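Local structure of putative 4-hydroxybenzoyl-CoA thioesterase (Geobacillus stearothermophilus, 2OIW) at residues V60-M66 against V97-G102; N2-T6 against E129-Q133; Q70-T76 against Y89-N95. The protein is a predicted thioesterase of the hotdog fold that probably hydrolyses the thioester bond of 4-hydroxybenzoyl-CoA or a related acyl-CoA. One frame throughout, in Å; residues are numbered along the deposited sequence. Where two conformers were deposited one is given.

Contact 1: residues V60-M66 against V97-G102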
loop_
_atom_site.group_PDB
_atom_site.type_symbol
_atom_site.label_atom_id
_atom_site.label_comp_id
_atom_site.label_asym_id
_atom_site.label_seq_id
_atom_site.Cartn_x
_atom_site.Cartn_y
_atom_site.Cartn_z
ATOM N N VAL A 60 -18.263 1.746 -1.984
ATOM C CA VAL A 60 -18.042 0.818 -0.868
ATOM C C VAL A 60 -18.840 1.333 0.308
ATOM O O VAL A 60 -18.810 2.548 0.586
ATOM C CB VAL A 60 -16.540 0.707 -0.488
ATOM C CG1 VAL A 60 -16.351 -0.113 0.777
ATOM C CG2 VAL A 60 -15.698 0.136 -1.640
ATOM N N ASP A 61 -19.590 0.432 0.936
ATOM C CA ASP A 61 -20.233 0.696 2.221
ATOM C C ASP A 61 -19.431 -0.033 3.293
ATOM O O ASP A 61 -19.198 -1.236 3.185
ATOM C CB ASP A 61 -21.707 0.220 2.258
ATOM C CG ASP A 61 -22.666 1.125 1.447
ATOM O OD1 ASP A 61 -22.426 2.347 1.251
ATOM O OD2 ASP A 61 -23.724 0.622 1.041
ATOM N N TYR A 62 -19.000 0.705 4.314
ATOM C CA TYR A 62 -18.224 0.149 5.420
ATOM C C TYR A 62 -19.208 -0.162 6.539
ATOM O O TYR A 62 -19.669 0.746 7.217
ATOM C CB TYR A 62 -17.146 1.154 5.859
ATOM C CG TYR A 62 -16.070 1.385 4.786
ATOM C CD1 TYR A 62 -14.914 0.572 4.736
ATOM C CD2 TYR A 62 -16.202 2.406 3.833
ATOM C CE1 TYR A 62 -13.919 0.775 3.758
ATOM C CE2 TYR A 62 -15.216 2.621 2.861
ATOM C CZ TYR A 62 -14.080 1.788 2.834
ATOM O OH TYR A 62 -13.112 1.967 1.878
ATOM N N VAL A 63 -19.566 -1.436 6.685
ATOM C CA VAL A 63 -20.707 -1.844 7.522
ATOM C C VAL A 63 -20.221 -2.158 8.938
ATOM O O VAL A 63 -20.821 -1.776 9.933
ATOM C CB VAL A 63 -21.416 -3.102 6.868
ATOM C CG1 VAL A 63 -22.612 -3.591 7.677
ATOM C CG2 VAL A 63 -21.850 -2.807 5.413
ATOM N N ASN A 64 -19.108 -2.866 9.034
ATOM C CA ASN A 64 -18.565 -3.255 10.337
ATOM C C ASN A 64 -17.063 -3.204 10.254
ATOM O O ASN A 64 -16.513 -3.472 9.217
ATOM C CB ASN A 64 -18.998 -4.682 10.684
ATOM C CG ASN A 64 -20.448 -4.762 11.133
ATOM O OD1 ASN A 64 -20.835 -4.127 12.110
ATOM N ND2 ASN A 64 -21.262 -5.560 10.421
ATOM N N GLN A 65 -16.384 -2.902 11.343
ATOM C CA GLN A 65 -14.930 -2.853 11.289
ATOM C C GLN A 65 -14.336 -4.254 11.211
ATOM O O GLN A 65 -14.933 -5.252 11.666
ATOM C CB GLN A 65 -14.360 -2.112 12.491
ATOM C CG GLN A 65 -14.836 -0.660 12.611
ATOM C CD GLN A 65 -14.233 0.291 11.567
ATOM O OE1 GLN A 65 -13.411 -0.098 10.733
ATOM N NE2 GLN A 65 -14.646 1.552 11.622
HETATM N N MSE A 66 -13.161 -4.324 10.615
HETATM C CA MSE A 66 -12.445 -5.576 10.574
HETATM C C MSE A 66 -11.103 -5.457 11.284
HETATM O O MSE A 66 -10.615 -4.351 11.550
HETATM C CB MSE A 66 -12.293 -6.048 9.130
HETATM C CG MSE A 66 -13.606 -6.565 8.542
HETATM SE SE MSE A 66 -13.407 -6.975 6.618
HETATM C CE MSE A 66 -13.413 -5.093 5.954
ATOM N N VAL A 97 -19.642 -12.436 9.412
ATOM C CA VAL A 97 -20.459 -11.213 9.419
ATOM C C VAL A 97 -20.044 -10.364 8.188
ATOM O O VAL A 97 -18.846 -10.245 7.894
ATOM C CB VAL A 97 -20.231 -10.394 10.755
ATOM C CG1 VAL A 97 -20.978 -9.066 10.753
ATOM C CG2 VAL A 97 -20.658 -11.190 11.997
ATOM N N VAL A 98 -21.014 -9.804 7.463
ATOM C CA VAL A 98 -20.685 -8.894 6.362
ATOM C C VAL A 98 -20.122 -7.598 6.957
ATOM O O VAL A 98 -20.735 -6.993 7.832
ATOM C CB VAL A 98 -21.887 -8.617 5.418
ATOM C CG1 VAL A 98 -23.018 -7.958 6.142
ATOM C CG2 VAL A 98 -21.496 -7.745 4.224
ATOM N N CYS A 99 -18.935 -7.211 6.510
ATOM C CA CYS A 99 -18.300 -6.025 7.043
ATOM C C CYS A 99 -18.168 -4.926 6.013
ATOM O O CYS A 99 -18.008 -3.781 6.387
ATOM C CB CYS A 99 -16.927 -6.363 7.639
ATOM S SG CYS A 99 -17.042 -7.455 9.084
ATOM N N ALA A 100 -18.179 -5.282 4.729
ATOM C CA ALA A 100 -18.054 -4.304 3.644
ATOM C C ALA A 100 -18.813 -4.781 2.435
ATOM O O ALA A 100 -18.791 -5.976 2.129
ATOM C CB ALA A 100 -16.592 -4.075 3.270
ATOM N N LYS A 101 -19.526 -3.862 1.784
ATOM C CA LYS A 101 -20.267 -4.174 0.570
ATOM C C LYS A 101 -19.816 -3.201 -0.497
ATOM O O LYS A 101 -19.652 -2.018 -0.210
ATOM C CB LYS A 101 -21.760 -4.019 0.800
ATOM C CG LYS A 101 -22.309 -4.918 1.902
ATOM C CD LYS A 101 -23.828 -4.800 2.001
ATOM C CE LYS A 101 -24.257 -3.430 2.507
ATOM N NZ LYS A 101 -25.637 -3.455 3.085
ATOM N N GLY A 102 -19.617 -3.686 -1.723
ATOM C CA GLY A 102 -19.072 -2.850 -2.768
ATOM C C GLY A 102 -19.747 -3.117 -4.088
ATOM O O GLY A 102 -20.309 -4.193 -4.326
#
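V60, D61 and Y62 run antiparallel to G102, K101 and A100, their short strand axes 4.6 Å apart at closest, with D61-K101 as the hydrogen-bonded pair between two non-hydrogen-bonded ones. Past Y62 the ladder ends in a fork: C99 O accepts both V63 N, at 2.8 Å, and N64 N, at 3.0 Å, the two donors arriving from the same face of its carbonyl plane. N64 adds a side-chain tie, its ND2 donating to V98 O at 3.0 Å with the acceptor close to the amide plane. C99 is gripped between side chains: M66 CG presses on its CB at 3.4 Å, tight for two carbons, and N64 CB rests against SG. The bend at chi3 (-75°) turns CE of selenomethionine M66 toward A100 CB, 4.3 Å away. V63 CG2 meets the aliphatic end of K101 at CE, 3.8 Å off, whereas D61 OD1 is taken by a salt bridge to R57 of the second subunit. A classic beta bulge sets C99 and A100 together opposite I92 of strand 85-94; V27 of helix 27-34 covers V60, Y62 and M66, and V60 and D61 pair with a strand of the second subunit, carrying the sheet across the interface.

Contact 2: residues N2-T6 against E129-Q133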
loop_
_atom_site.group_PDB
_atom_site.type_symbol
_atom_site.label_atom_id
_atom_site.label_comp_id
_atom_site.label_asym_id
_atom_site.label_seq_id
_atom_site.Cartn_x
_atom_site.Cartn_y
_atom_site.Cartn_z
ATOM N N ASN A 2 -25.475 -17.829 -5.227
ATOM C CA ASN A 2 -24.855 -19.183 -5.431
ATOM C C ASN A 2 -23.537 -19.192 -6.234
ATOM O O ASN A 2 -22.599 -19.951 -5.924
ATOM C CB ASN A 2 -25.883 -20.196 -6.009
ATOM C CG ASN A 2 -26.413 -19.830 -7.429
ATOM O OD1 ASN A 2 -27.031 -20.675 -8.096
ATOM N ND2 ASN A 2 -26.195 -18.590 -7.875
ATOM N N ALA A 3 -23.470 -18.310 -7.232
ATOM C CA ALA A 3 -22.474 -18.388 -8.300
ATOM C C ALA A 3 -21.224 -17.491 -8.125
ATOM O O ALA A 3 -20.356 -17.441 -9.011
ATOM C CB ALA A 3 -23.163 -18.112 -9.642
HETATM N N MSE A 4 -21.108 -16.805 -6.992
HETATM C CA MSE A 4 -19.978 -15.887 -6.811
HETATM C C MSE A 4 -18.588 -16.556 -6.588
HETATM O O MSE A 4 -18.513 -17.729 -6.210
HETATM C CB MSE A 4 -20.311 -14.803 -5.772
HETATM C CG MSE A 4 -20.084 -15.167 -4.321
HETATM SE SE MSE A 4 -21.292 -16.536 -3.690
HETATM C CE MSE A 4 -22.922 -15.445 -3.544
ATOM N N PHE A 5 -17.508 -15.831 -6.882
ATOM C CA PHE A 5 -16.142 -16.303 -6.600
ATOM C C PHE A 5 -15.865 -16.014 -5.151
ATOM O O PHE A 5 -16.358 -15.027 -4.629
ATOM C CB PHE A 5 -15.091 -15.571 -7.440
ATOM C CG PHE A 5 -15.319 -15.648 -8.926
ATOM C CD1 PHE A 5 -14.966 -16.793 -9.645
ATOM C CD2 PHE A 5 -15.892 -14.584 -9.605
ATOM C CE1 PHE A 5 -15.168 -16.871 -11.006
ATOM C CE2 PHE A 5 -16.106 -14.654 -10.983
ATOM C CZ PHE A 5 -15.733 -15.782 -11.682
ATOM N N THR A 6 -15.093 -16.886 -4.513
ATOM C CA THR A 6 -14.765 -16.831 -3.088
ATOM C C THR A 6 -13.238 -16.778 -2.886
ATOM O O THR A 6 -12.520 -17.643 -3.377
ATOM C CB THR A 6 -15.289 -18.088 -2.366
ATOM O OG1 THR A 6 -16.709 -18.085 -2.413
ATOM C CG2 THR A 6 -14.842 -18.097 -0.897
ATOM N N GLU A 129 -22.553 -17.474 -15.507
ATOM C CA GLU A 129 -22.600 -18.505 -14.492
ATOM C C GLU A 129 -21.934 -18.043 -13.201
ATOM O O GLU A 129 -21.705 -18.847 -12.304
ATOM C CB GLU A 129 -22.013 -19.829 -15.023
ATOM C CG GLU A 129 -23.048 -20.979 -15.271
ATOM C CD GLU A 129 -24.319 -20.562 -16.024
ATOM O OE1 GLU A 129 -24.223 -19.977 -17.136
ATOM O OE2 GLU A 129 -25.432 -20.842 -15.508
ATOM N N HIS A 130 -21.623 -16.749 -13.112
ATOM C CA HIS A 130 -21.193 -16.150 -11.843
ATOM C C HIS A 130 -22.022 -14.907 -11.498
ATOM O O HIS A 130 -21.529 -13.971 -10.885
ATOM C CB HIS A 130 -19.689 -15.843 -11.841
ATOM C CG HIS A 130 -18.825 -17.039 -12.100
ATOM N ND1 HIS A 130 -18.681 -18.065 -11.195
ATOM C CD2 HIS A 130 -18.060 -17.371 -13.166
ATOM C CE1 HIS A 130 -17.869 -18.981 -11.691
ATOM N NE2 HIS A 130 -17.477 -18.584 -12.887
ATOM N N VAL A 131 -23.297 -14.910 -11.886
ATOM C CA VAL A 131 -24.170 -13.769 -11.620
ATOM C C VAL A 131 -24.641 -13.776 -10.152
ATOM O O VAL A 131 -25.033 -14.823 -9.614
ATOM C CB VAL A 131 -25.355 -13.716 -12.615
ATOM C CG1 VAL A 131 -26.360 -12.645 -12.228
ATOM C CG2 VAL A 131 -24.833 -13.459 -14.010
ATOM N N TRP A 132 -24.570 -12.605 -9.519
ATOM C CA TRP A 132 -24.981 -12.419 -8.131
ATOM C C TRP A 132 -25.675 -11.070 -8.005
ATOM O O TRP A 132 -25.045 -10.005 -8.188
ATOM C CB TRP A 132 -23.770 -12.494 -7.192
ATOM C CG TRP A 132 -24.057 -12.337 -5.707
ATOM C CD1 TRP A 132 -25.240 -12.592 -5.049
ATOM C CD2 TRP A 132 -23.115 -11.940 -4.697
ATOM N NE1 TRP A 132 -25.094 -12.346 -3.697
ATOM C CE2 TRP A 132 -23.800 -11.954 -3.455
ATOM C CE3 TRP A 132 -21.765 -11.562 -4.723
ATOM C CZ2 TRP A 132 -23.172 -11.603 -2.249
ATOM C CZ3 TRP A 132 -21.144 -11.211 -3.523
ATOM C CH2 TRP A 132 -21.849 -11.235 -2.305
ATOM N N GLN A 133 -26.977 -11.135 -7.715
ATOM C CA GLN A 133 -27.826 -9.958 -7.621
ATOM C C GLN A 133 -28.581 -9.967 -6.294
ATOM O O GLN A 133 -29.566 -10.691 -6.144
ATOM C CB GLN A 133 -28.768 -9.894 -8.831
ATOM C CG GLN A 133 -28.022 -9.582 -10.123
ATOM C CD GLN A 133 -28.767 -10.000 -11.373
ATOM O OE1 GLN A 133 -29.675 -10.834 -11.331
ATOM N NE2 GLN A 133 -28.365 -9.431 -12.506
HETATM O O HOH W 1 -25.037 -16.011 -6.967
#
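Selenomethionine M4 arches over one face of the W132 indole, touching it with CB and CG at one end and CE at the other. The path starts at CB, which sits 3.7 Å from W132 CE3 on the benzene half of the ring system. CG stays over the same half, 4.0 Å from W132 CE3, because chi1 of 85° puts it between the backbone N and the carbonyl carbon. The selenium follows, standing well off the indole at 5.1 Å from the centroid of the six-membered ring but almost on its normal, a long Met-aromatic contact. Bends at chi2 and chi3 then bring the methyl back down: CE lies 3.6 Å from the centroid of the W132 five-membered ring, 10° off the normal, a CH-pi contact over the middle of the ring.

A3 and H130 make the polar tie. H130 ND1 donates to A3 O at 2.8 Å, the oxygen lying in the imidazole plane at the ring's edge, which fixes how the imidazole is turned. That ring meets F5 obliquely, the planes 34° apart and the centroids 4.0 Å from each other, with ND1 over the rim of the phenyl face. A water accepts from A3 N and donates to V131 O, bridging the two backbones on this partly exposed surface. N2 and A3 are probably remnants of an expression tag, so some of this contact may belong to the construct.

The ends of the chain meet here beside strand 72-81: F5 bonds through its backbone to T76, H130 and W132 bond to I78, and Y75 touches both M4 and W132. F5 also packs on E37 and I38 of helix 36-42, while the segment 129-133 comes straight off helix 121-128.

Contact 3: residues Q70-T76 against Y89-N95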
loop_
_atom_site.group_PDB
_atom_site.type_symbol
_atom_site.label_atom_id
_atom_site.label_comp_id
_atom_site.label_asym_id
_atom_site.label_seq_id
_atom_site.Cartn_x
_atom_site.Cartn_y
_atom_site.Cartn_z
ATOM N N GLN A 70 -7.710 -12.435 12.183
ATOM C CA GLN A 70 -8.765 -13.338 11.742
ATOM C C GLN A 70 -8.830 -13.214 10.221
ATOM O O GLN A 70 -8.743 -12.099 9.684
ATOM C CB GLN A 70 -10.123 -12.909 12.318
ATOM C CG GLN A 70 -10.231 -12.820 13.836
ATOM C CD GLN A 70 -11.490 -12.072 14.304
ATOM O OE1 GLN A 70 -11.490 -10.839 14.477
ATOM N NE2 GLN A 70 -12.572 -12.816 14.478
ATOM N N ASP A 71 -9.011 -14.335 9.520
ATOM C CA ASP A 71 -9.138 -14.305 8.049
ATOM C C ASP A 71 -10.410 -13.574 7.613
ATOM O O ASP A 71 -11.337 -13.403 8.392
ATOM C CB ASP A 71 -9.087 -15.727 7.465
ATOM C CG ASP A 71 -7.670 -16.272 7.447
ATOM O OD1 ASP A 71 -6.718 -15.484 7.712
ATOM O OD2 ASP A 71 -7.505 -17.469 7.154
ATOM N N VAL A 72 -10.422 -13.114 6.374
ATOM C CA VAL A 72 -11.609 -12.489 5.785
ATOM C C VAL A 72 -11.879 -13.218 4.490
ATOM O O VAL A 72 -10.968 -13.846 3.929
ATOM C CB VAL A 72 -11.406 -10.989 5.487
ATOM C CG1 VAL A 72 -11.036 -10.230 6.780
ATOM C CG2 VAL A 72 -10.381 -10.772 4.369
ATOM N N THR A 73 -13.134 -13.179 4.059
ATOM C CA THR A 73 -13.543 -13.790 2.808
ATOM C C THR A 73 -14.212 -12.764 1.933
ATOM O O THR A 73 -15.161 -12.095 2.352
ATOM C CB THR A 73 -14.514 -14.969 3.026
ATOM O OG1 THR A 73 -13.936 -15.864 3.975
ATOM C CG2 THR A 73 -14.754 -15.710 1.735
ATOM N N VAL A 74 -13.704 -12.677 0.707
ATOM C CA VAL A 74 -14.253 -11.816 -0.329
ATOM C C VAL A 74 -15.124 -12.653 -1.235
ATOM O O VAL A 74 -14.691 -13.694 -1.744
ATOM C CB VAL A 74 -13.117 -11.121 -1.115
ATOM C CG1 VAL A 74 -13.682 -10.018 -2.059
ATOM C CG2 VAL A 74 -12.091 -10.519 -0.097
ATOM N N TYR A 75 -16.373 -12.210 -1.384
ATOM C CA TYR A 75 -17.319 -12.773 -2.343
ATOM C C TYR A 75 -17.505 -11.779 -3.464
ATOM O O TYR A 75 -17.825 -10.613 -3.225
ATOM C CB TYR A 75 -18.655 -13.024 -1.686
ATOM C CG TYR A 75 -18.568 -13.986 -0.533
ATOM C CD1 TYR A 75 -18.663 -15.370 -0.751
ATOM C CD2 TYR A 75 -18.409 -13.529 0.767
ATOM C CE1 TYR A 75 -18.602 -16.266 0.301
ATOM C CE2 TYR A 75 -18.328 -14.432 1.835
ATOM C CZ TYR A 75 -18.438 -15.788 1.585
ATOM O OH TYR A 75 -18.355 -16.676 2.607
ATOM N N THR A 76 -17.350 -12.259 -4.688
ATOM C CA THR A 76 -17.326 -11.393 -5.852
ATOM C C THR A 76 -18.215 -12.012 -6.911
ATOM O O THR A 76 -18.026 -13.162 -7.289
ATOM C CB THR A 76 -15.885 -11.205 -6.373
ATOM O OG1 THR A 76 -15.032 -10.769 -5.288
ATOM C CG2 THR A 76 -15.873 -10.155 -7.498
ATOM N N TYR A 89 -20.776 -6.932 -8.126
ATOM C CA TYR A 89 -21.206 -6.793 -6.754
ATOM C C TYR A 89 -20.254 -7.617 -5.873
ATOM O O TYR A 89 -19.888 -8.726 -6.243
ATOM C CB TYR A 89 -22.676 -7.217 -6.552
ATOM C CG TYR A 89 -23.090 -7.056 -5.116
ATOM C CD1 TYR A 89 -23.305 -5.796 -4.578
ATOM C CD2 TYR A 89 -23.197 -8.164 -4.278
ATOM C CE1 TYR A 89 -23.648 -5.638 -3.239
ATOM C CE2 TYR A 89 -23.528 -8.022 -2.966
ATOM C CZ TYR A 89 -23.757 -6.764 -2.445
ATOM O OH TYR A 89 -24.086 -6.635 -1.120
ATOM N N GLU A 90 -19.857 -7.086 -4.723
ATOM C CA GLU A 90 -18.832 -7.748 -3.903
ATOM C C GLU A 90 -19.028 -7.465 -2.421
ATOM O O GLU A 90 -19.550 -6.392 -2.036
ATOM C CB GLU A 90 -17.412 -7.342 -4.377
ATOM C CG GLU A 90 -17.279 -5.824 -4.618
ATOM C CD GLU A 90 -16.304 -5.427 -5.726
ATOM O OE1 GLU A 90 -15.505 -6.285 -6.205
ATOM O OE2 GLU A 90 -16.337 -4.218 -6.108
ATOM N N GLU A 91 -18.620 -8.419 -1.585
ATOM C CA GLU A 91 -18.762 -8.277 -0.141
ATOM C C GLU A 91 -17.522 -8.828 0.547
ATOM O O GLU A 91 -16.901 -9.756 0.047
ATOM C CB GLU A 91 -19.986 -9.058 0.363
ATOM C CG GLU A 91 -21.309 -8.469 0.005
ATOM C CD GLU A 91 -22.469 -9.223 0.610
ATOM O OE1 GLU A 91 -22.232 -10.277 1.258
ATOM O OE2 GLU A 91 -23.626 -8.773 0.414
ATOM N N ILE A 92 -17.160 -8.241 1.680
ATOM C CA ILE A 92 -16.120 -8.828 2.530
ATOM C C ILE A 92 -16.716 -9.200 3.875
ATOM O O ILE A 92 -17.408 -8.391 4.495
ATOM C CB ILE A 92 -14.904 -7.888 2.710
ATOM C CG1 ILE A 92 -14.339 -7.478 1.353
ATOM C CG2 ILE A 92 -13.821 -8.576 3.498
ATOM C CD1 ILE A 92 -13.250 -6.465 1.459
ATOM N N HIS A 93 -16.472 -10.450 4.291
ATOM C CA HIS A 93 -16.942 -10.988 5.550
ATOM C C HIS A 93 -15.750 -11.300 6.475
ATOM O O HIS A 93 -14.635 -11.605 6.020
ATOM C CB HIS A 93 -17.744 -12.287 5.346
ATOM C CG HIS A 93 -18.996 -12.134 4.535
ATOM N ND1 HIS A 93 -20.091 -12.951 4.706
ATOM C CD2 HIS A 93 -19.325 -11.276 3.534
ATOM C CE1 HIS A 93 -21.044 -12.604 3.855
ATOM N NE2 HIS A 93 -20.602 -11.590 3.130
ATOM N N GLN A 94 -16.002 -11.228 7.775
ATOM C CA GLN A 94 -15.040 -11.665 8.791
ATOM C C GLN A 94 -15.863 -12.245 9.933
ATOM O O GLN A 94 -16.909 -11.689 10.281
ATOM C CB GLN A 94 -14.153 -10.520 9.276
ATOM C CG GLN A 94 -13.049 -10.945 10.288
ATOM C CD GLN A 94 -12.045 -9.828 10.595
ATOM O OE1 GLN A 94 -12.401 -8.781 11.140
ATOM N NE2 GLN A 94 -10.775 -10.057 10.250
ATOM N N ASN A 95 -15.425 -13.374 10.489
ATOM C CA ASN A 95 -16.175 -13.996 11.589
ATOM C C ASN A 95 -17.636 -14.259 11.217
ATOM O O ASN A 95 -18.531 -14.142 12.050
ATOM C CB ASN A 95 -16.105 -13.109 12.844
ATOM C CG ASN A 95 -16.415 -13.886 14.122
ATOM O OD1 ASN A 95 -16.009 -15.055 14.272
ATOM N ND2 ASN A 95 -17.163 -13.259 15.036
HETATM O O HOH W 2 -13.213 -14.677 9.454
HETATM O O HOH W 3 -14.345 -8.344 -5.210
#
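Y75 points the edge of its ring into the face of H93 across the two strands, an edge-to-face pair with centroids 4.7 Å apart and planes at 62°. Y75 CE2 is the atom that stands over the middle of the imidazole, 3.6 Å from H93 CG. The imidazole is held in turn from its own strand: H93 NE2 donates almost straight to E91 OE1 at 2.8 Å, and the other carboxylate oxygen, OE2, accepts from Y89 OH. An alanine at H93 would remove the face that Y75 leans on and is likely to leave E91 OE1 without this donor and the tyrosine ring freer to turn.

The opposite sheet face, bearing V72, V74 and I92, is the buried one: V72 CB lies 4.0 Å from I92 CG2, V74 CG2 meets I92 CG1, and W30 of helix 27-34 covers V72 and I92. This is the beta hairpin of strands 72-81 and 85-94, part of the antiparallel sheet that wraps a central helix in the hotdog fold. Reciprocal backbone N-H...O bonds link T73 with H93 and Y75 with E91.

Toward Q70 and N95 the pairing slackens. Q94 NE2 reaches Q70 O at 2.9 Å, but the bond is bent (135°) and comes from above the carbonyl plane; Y67 O also accepts from this nitrogen. A water joins D71 O to N95 N at the exposed end.

All three contacts reach one antiparallel sheet. Contacts 1 and 3 are close neighbours, centres about 9 Å apart, because strands 85-94 and 97-110 lie side by side: G102 N approaches E90 O and C99 N approaches I92 O. Contact 2 joins contact 3 from the other edge, centres about 14 Å apart, through strand 5-9 beside strand 72-81. It stays about 19 Å from contact 1, centre to centre. Along the chain the arrangement is concentric: contact 2 brings the two termini together, contact 1 spans a shorter loop within it, and the hairpin of contact 3 is innermost. The sheet thus runs from strand 5-9, where the termini meet, through the hairpin, to the subunit interface at contact 1.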